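Local coordinates for uncharacterized protein AsqI (Emericella nidulans, PDB 5YY3) that uses one zinc ion per subunit to convert 4'-methoxycyclopenin into 4'-methoxyviridicatin, a ring-contraction step in the biosynthesis of aspoquinolone mycotoxins, at residues Ile415-Ala420 / Leu632-Ile636; Glu421-Ser425 / Gln472-Arg478. All coordinates share one frame. Residue numbers count along the deposited sequence, not the author numbering.

Interaction 1: Ile415-Ala420 / Leu632-Ile636; sequences ITAHRA and LYPFI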
loop_
_atom_site.group_PDB
_atom_site.type_symbol
_atom_site.label_atom_id
_atom_site.label_comp_id
_atom_site.label_asym_id
_atom_site.label_seq_id
_atom_site.Cartn_x
_atom_site.Cartn_y
_atom_site.Cartn_z
ATOM N N ILE A 415 -36.049 -10.337 24.746
ATOM C CA ILE A 415 -35.351 -9.102 25.086
ATOM C C ILE A 415 -36.137 -8.274 26.108
ATOM O O ILE A 415 -35.575 -7.376 26.746
ATOM C CB ILE A 415 -35.065 -8.234 23.820
ATOM C CG1 ILE A 415 -33.873 -7.320 24.068
ATOM C CG2 ILE A 415 -36.268 -7.389 23.427
ATOM C CD1 ILE A 415 -32.648 -8.056 24.540
ATOM N N THR A 416 -37.428 -8.579 26.266
ATOM C CA THR A 416 -38.277 -7.889 27.240
ATOM C C THR A 416 -38.321 -8.617 28.589
ATOM O O THR A 416 -38.686 -8.024 29.598
ATOM C CB THR A 416 -39.724 -7.745 26.743
ATOM O OG1 THR A 416 -40.330 -9.039 26.687
ATOM C CG2 THR A 416 -39.787 -7.101 25.366
ATOM N N ALA A 417 -37.937 -9.892 28.599
ATOM C CA ALA A 417 -38.089 -10.770 29.767
ATOM C C ALA A 417 -37.609 -10.200 31.113
ATOM O O ALA A 417 -38.160 -10.533 32.156
ATOM C CB ALA A 417 -37.382 -12.080 29.502
ATOM N N HIS A 418 -36.588 -9.354 31.110
ATOM C CA HIS A 418 -36.103 -8.800 32.371
ATOM C C HIS A 418 -35.992 -7.269 32.309
ATOM O O HIS A 418 -35.105 -6.679 32.935
ATOM C CB HIS A 418 -34.754 -9.424 32.740
ATOM C CG HIS A 418 -34.773 -10.920 32.804
ATOM N ND1 HIS A 418 -35.169 -11.614 33.929
ATOM C CD2 HIS A 418 -34.431 -11.862 31.886
ATOM C CE1 HIS A 418 -35.071 -12.914 33.701
ATOM N NE2 HIS A 418 -34.629 -13.088 32.470
ATOM N N ARG A 419 -36.892 -6.642 31.552
ATOM C CA ARG A 419 -36.937 -5.184 31.434
ATOM C C ARG A 419 -37.152 -4.500 32.793
ATOM O O ARG A 419 -37.956 -4.955 33.597
ATOM C CB ARG A 419 -38.063 -4.752 30.469
ATOM C CG ARG A 419 -39.485 -5.214 30.887
ATOM C CD ARG A 419 -40.602 -4.277 30.417
ATOM N NE ARG A 419 -40.908 -4.380 28.988
ATOM C CZ ARG A 419 -41.520 -3.427 28.270
ATOM N NH1 ARG A 419 -41.892 -2.275 28.837
ATOM N NH2 ARG A 419 -41.744 -3.616 26.968
ATOM N N ALA A 420 -36.445 -3.405 33.048
ATOM C CA ALA A 420 -36.776 -2.559 34.191
ATOM C C ALA A 420 -37.950 -1.658 33.821
ATOM O O ALA A 420 -38.076 -1.239 32.669
ATOM C CB ALA A 420 -35.584 -1.728 34.624
ATOM N N LEU A 632 -41.773 0.741 21.220
ATOM C CA LEU A 632 -41.994 -0.638 21.658
ATOM C C LEU A 632 -40.997 -1.127 22.715
ATOM O O LEU A 632 -41.295 -2.062 23.457
ATOM C CB LEU A 632 -41.966 -1.569 20.449
ATOM C CG LEU A 632 -42.277 -3.050 20.673
ATOM C CD1 LEU A 632 -43.674 -3.257 21.247
ATOM C CD2 LEU A 632 -42.139 -3.784 19.356
ATOM N N TYR A 633 -39.813 -0.520 22.790
ATOM C CA TYR A 633 -38.816 -0.948 23.787
ATOM C C TYR A 633 -38.259 0.251 24.532
ATOM O O TYR A 633 -37.133 0.662 24.285
ATOM C CB TYR A 633 -37.670 -1.740 23.131
ATOM C CG TYR A 633 -38.147 -2.871 22.242
ATOM C CD1 TYR A 633 -38.553 -4.086 22.789
ATOM C CD2 TYR A 633 -38.209 -2.721 20.861
ATOM C CE1 TYR A 633 -39.003 -5.127 21.986
ATOM C CE2 TYR A 633 -38.666 -3.753 20.051
ATOM C CZ TYR A 633 -39.058 -4.952 20.621
ATOM O OH TYR A 633 -39.503 -5.992 19.833
ATOM N N PRO A 634 -39.046 0.811 25.460
ATOM C CA PRO A 634 -38.693 2.100 26.072
ATOM C C PRO A 634 -37.547 1.964 27.065
ATOM O O PRO A 634 -36.924 2.962 27.431
ATOM C CB PRO A 634 -39.994 2.528 26.782
ATOM C CG PRO A 634 -41.069 1.555 26.299
ATOM C CD PRO A 634 -40.343 0.300 25.944
ATOM N N PHE A 635 -37.289 0.732 27.491
ATOM C CA PHE A 635 -36.200 0.391 28.414
ATOM C C PHE A 635 -34.851 0.148 27.674
ATOM O O PHE A 635 -33.856 -0.278 28.278
ATOM C CB PHE A 635 -36.597 -0.859 29.229
ATOM C CG PHE A 635 -36.842 -2.067 28.369
ATOM C CD1 PHE A 635 -38.039 -2.209 27.680
ATOM C CD2 PHE A 635 -35.861 -3.031 28.207
ATOM C CE1 PHE A 635 -38.261 -3.301 26.857
ATOM C CE2 PHE A 635 -36.069 -4.117 27.387
ATOM C CZ PHE A 635 -37.273 -4.258 26.711
ATOM N N ILE A 636 -34.847 0.399 26.366
ATOM C CA ILE A 636 -33.639 0.368 25.538
ATOM C C ILE A 636 -33.522 1.711 24.840
ATOM O O ILE A 636 -34.533 2.300 24.430
ATOM C CB ILE A 636 -33.666 -0.764 24.464
ATOM C CG1 ILE A 636 -33.521 -2.149 25.112
ATOM C CG2 ILE A 636 -32.558 -0.563 23.424
ATOM C CD1 ILE A 636 -33.951 -3.317 24.201
#
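Phe635 gives up more surface to this contact than any other residue, 100 Å² of the 324 Å² buried in total, and its ring is the element on which the loop 415-420 closes. The ring sits at the third position of a type I beta turn from Tyr633 to Ile636, closed by Ile636 N to Tyr633 O at 3.1 Å. One face is covered by Arg419: its CB lies 3.5 Å from the ring centroid and 7° off the normal, a clear CH-pi contact. Arg419, with 63 Å² covered in all, runs on past the ring, so that Phe635 CE1 lies over a face of its guanidinium, 3.5 Å from Arg419 NH2. At the ring edge, Ile415 O approaches Phe635 CE2 to 3.4 Å. Ile415, which loses 54 Å², packs beside the ring on the neighbouring residues: its CG2 is 3.8 Å from Tyr633 CE1 and its CG1 4.0 Å from Ile636 CD1. The Arg419 N to Thr416 O hydrogen bond, 3.0 Å, folds 416-419 back, consistent with Thr416 CA (3.8 Å from Phe635 CZ) and Arg419 both meeting the same ring. The turn leads directly into strand 636-644, sharing Ile636 with it. The pairing across the segments thus relies on van der Waals, CH-pi and apolar contacts, most of them gathered round Phe635, while backbone groups of Ala420 and Phe635 hydrogen-bond to Ala579 of strand 571-580.

Interaction 2: Glu421-Ser425 / Gln472-Arg478; sequences EVVLS and QVKSCRR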
loop_
_atom_site.group_PDB
_atom_site.type_symbol
_atom_site.label_atom_id
_atom_site.label_comp_id
_atom_site.label_asym_id
_atom_site.label_seq_id
_atom_site.Cartn_x
_atom_site.Cartn_y
_atom_site.Cartn_z
ATOM N N GLU A 421 -38.807 -1.362 34.797
ATOM C CA GLU A 421 -39.963 -0.509 34.560
ATOM C C GLU A 421 -39.503 0.943 34.542
ATOM O O GLU A 421 -39.657 1.708 35.508
ATOM C CB GLU A 421 -41.039 -0.742 35.618
ATOM C CG GLU A 421 -42.040 -1.856 35.278
ATOM C CD GLU A 421 -42.814 -2.322 36.502
ATOM O OE1 GLU A 421 -42.205 -3.008 37.350
ATOM O OE2 GLU A 421 -44.020 -1.997 36.628
ATOM N N VAL A 422 -38.953 1.324 33.404
ATOM C CA VAL A 422 -38.259 2.581 33.293
ATOM C C VAL A 422 -38.274 3.010 31.832
ATOM O O VAL A 422 -38.405 2.179 30.934
ATOM C CB VAL A 422 -36.823 2.424 33.864
ATOM C CG1 VAL A 422 -35.733 2.791 32.842
ATOM C CG2 VAL A 422 -36.690 3.185 35.145
ATOM N N VAL A 423 -38.189 4.309 31.587
ATOM C CA VAL A 423 -38.037 4.789 30.223
ATOM C C VAL A 423 -36.671 5.410 30.092
ATOM O O VAL A 423 -36.349 6.342 30.840
ATOM C CB VAL A 423 -39.114 5.825 29.843
ATOM C CG1 VAL A 423 -38.781 6.476 28.502
ATOM C CG2 VAL A 423 -40.496 5.172 29.803
ATOM N N LEU A 424 -35.863 4.887 29.166
ATOM C CA LEU A 424 -34.552 5.463 28.875
ATOM C C LEU A 424 -34.620 6.418 27.696
ATOM O O LEU A 424 -35.365 6.192 26.742
ATOM C CB LEU A 424 -33.509 4.372 28.564
ATOM C CG LEU A 424 -33.060 3.429 29.683
ATOM C CD1 LEU A 424 -31.822 2.605 29.277
ATOM C CD2 LEU A 424 -32.806 4.202 30.969
ATOM N N SER A 425 -33.811 7.466 27.745
ATOM C CA SER A 425 -33.711 8.396 26.620
ATOM C C SER A 425 -32.398 9.148 26.698
ATOM O O SER A 425 -31.717 9.117 27.722
ATOM C CB SER A 425 -34.884 9.385 26.607
ATOM O OG SER A 425 -34.728 10.345 27.635
ATOM N N GLN A 472 -30.691 9.329 30.292
ATOM C CA GLN A 472 -31.809 9.823 31.055
ATOM C C GLN A 472 -32.703 8.650 31.438
ATOM O O GLN A 472 -33.036 7.801 30.601
ATOM C CB GLN A 472 -32.562 10.865 30.247
ATOM C CG GLN A 472 -33.528 11.698 31.037
ATOM C CD GLN A 472 -34.132 12.808 30.188
ATOM O OE1 GLN A 472 -33.410 13.528 29.478
ATOM N NE2 GLN A 472 -35.458 12.938 30.235
ATOM N N VAL A 473 -33.066 8.592 32.718
ATOM C CA VAL A 473 -33.890 7.506 33.234
ATOM C C VAL A 473 -35.130 8.068 33.934
ATOM O O VAL A 473 -35.023 8.938 34.809
ATOM C CB VAL A 473 -33.095 6.628 34.221
ATOM C CG1 VAL A 473 -33.907 5.410 34.647
ATOM C CG2 VAL A 473 -31.730 6.236 33.633
ATOM N N LYS A 474 -36.306 7.575 33.559
ATOM C CA LYS A 474 -37.536 7.996 34.221
ATOM C C LYS A 474 -38.402 6.792 34.556
ATOM O O LYS A 474 -38.610 5.906 33.725
ATOM C CB LYS A 474 -38.323 8.986 33.358
ATOM C CG LYS A 474 -39.558 9.550 34.063
ATOM C CD LYS A 474 -40.214 10.644 33.245
ATOM C CE LYS A 474 -41.447 11.209 33.949
ATOM N NZ LYS A 474 -42.420 11.707 32.951
ATOM N N SER A 475 -38.920 6.758 35.776
ATOM C CA SER A 475 -39.625 5.571 36.215
ATOM C C SER A 475 -40.972 5.444 35.541
ATOM O O SER A 475 -41.554 6.412 35.061
ATOM C CB SER A 475 -39.796 5.555 37.728
ATOM O OG SER A 475 -40.504 4.392 38.128
ATOM N N CYS A 476 -41.462 4.218 35.572
ATOM C CA CYS A 476 -42.536 3.729 34.740
ATOM C C CYS A 476 -43.358 2.765 35.638
ATOM O O CYS A 476 -44.456 2.316 35.292
ATOM C CB CYS A 476 -41.902 3.068 33.493
ATOM S SG CYS A 476 -42.875 2.003 32.439
ATOM N N ARG A 477 -42.789 2.496 36.817
ATOM C CA ARG A 477 -43.324 1.581 37.838
ATOM C C ARG A 477 -44.698 2.036 38.358
ATOM O O ARG A 477 -44.930 3.241 38.531
ATOM C CB ARG A 477 -42.321 1.487 39.002
ATOM C CG ARG A 477 -42.371 0.203 39.819
ATOM C CD ARG A 477 -41.299 0.186 40.936
ATOM N NE ARG A 477 -41.669 1.042 42.069
ATOM C CZ ARG A 477 -41.007 1.102 43.223
ATOM N NH1 ARG A 477 -39.928 0.357 43.419
ATOM N NH2 ARG A 477 -41.432 1.905 44.189
ATOM N N ARG A 478 -45.600 1.083 38.616
ATOM C CA ARG A 478 -46.979 1.411 39.021
ATOM C C ARG A 478 -47.029 2.228 40.318
ATOM O O ARG A 478 -47.661 3.288 40.373
ATOM C CB ARG A 478 -47.814 0.133 39.155
ATOM C CG ARG A 478 -48.824 -0.057 38.019
ATOM C CD ARG A 478 -49.149 -1.526 37.769
ATOM N NE ARG A 478 -47.989 -2.288 37.295
ATOM C CZ ARG A 478 -47.672 -3.515 37.712
ATOM N NH1 ARG A 478 -48.419 -4.131 38.625
ATOM N NH2 ARG A 478 -46.602 -4.129 37.221
#
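Two strands of the C-terminal Ig-like domain of the hemocyanin-type fold pair here as an antiparallel beta arrangement: the axes of 422-425 and 472-475 approach to 4.6 Å, with 159° between their directions. Backbone hydrogen bonds set the register. Val423 and Lys474 form a hydrogen-bonded pair (Val423 N to Lys474 O 2.7 Å, Lys474 N to Val423 O 3.0 Å), as do Ser425 and Gln472 (Ser425 N to Gln472 O 3.0 Å, Gln472 N to Ser425 O 2.8 Å). Between them Leu424 and Val473 make a non-hydrogen-bonded pair, where Leu424 CA lies 3.3 Å from Gln472 O in a CA-H...O contact; Val422 and Ser475 form another.

Apolar contacts gather on the face bearing Val422, Leu424 and Val473. Val473 bridges both neighbours, with CG1 3.6 Å from Val422 CG2 and CG2 3.5 Å from Leu424 CD2. This face turns into the domain interior, onto Leu517 of strand 508-517 and Leu489 and Leu491 of strand 487-497. The other face carries Val423, Lys474, Ser425 and Gln472, of which Val423 and Lys474 are exposed.

Beyond the strand ends the polar terms weaken. Cys476 N reaches Glu421 O at 3.1 Å, but its 122° angle makes the bond weak, and Glu421 O also accepts from Gln487 NE2. A salt bridge joins Glu421 OE2 to Arg478 NH2 at 3.4 Å, its hydrogen bond weak (N-H...O 135°). Ser475 OG, which also hydrogen-bonds Gln487 OE1, accepts from Arg477 N at 3.2 Å in an ST turn.

Overall arrangement
The first segments of the two contacts are consecutive, 415-420 running into 421-425, and the contact centres are about 10 Å apart; interaction 2 is nested within the chain loop that interaction 1 closes. They also meet through space. Pro634 O lies 2.8 Å from Leu424 N, a probable hydrogen bond, so the edge of strand 422-425 turned from 472-475 meets the turn of interaction 1. Packing adds to this: Pro634 CB is 4.0 Å from Val423 CG2, and Phe635 O is 3.7 Å from Leu424 CD1. The centres lie about 27 and 33 Å from the chain centre, on the same side of it; both contacts are away from the zinc ligands His186, His190 and His218.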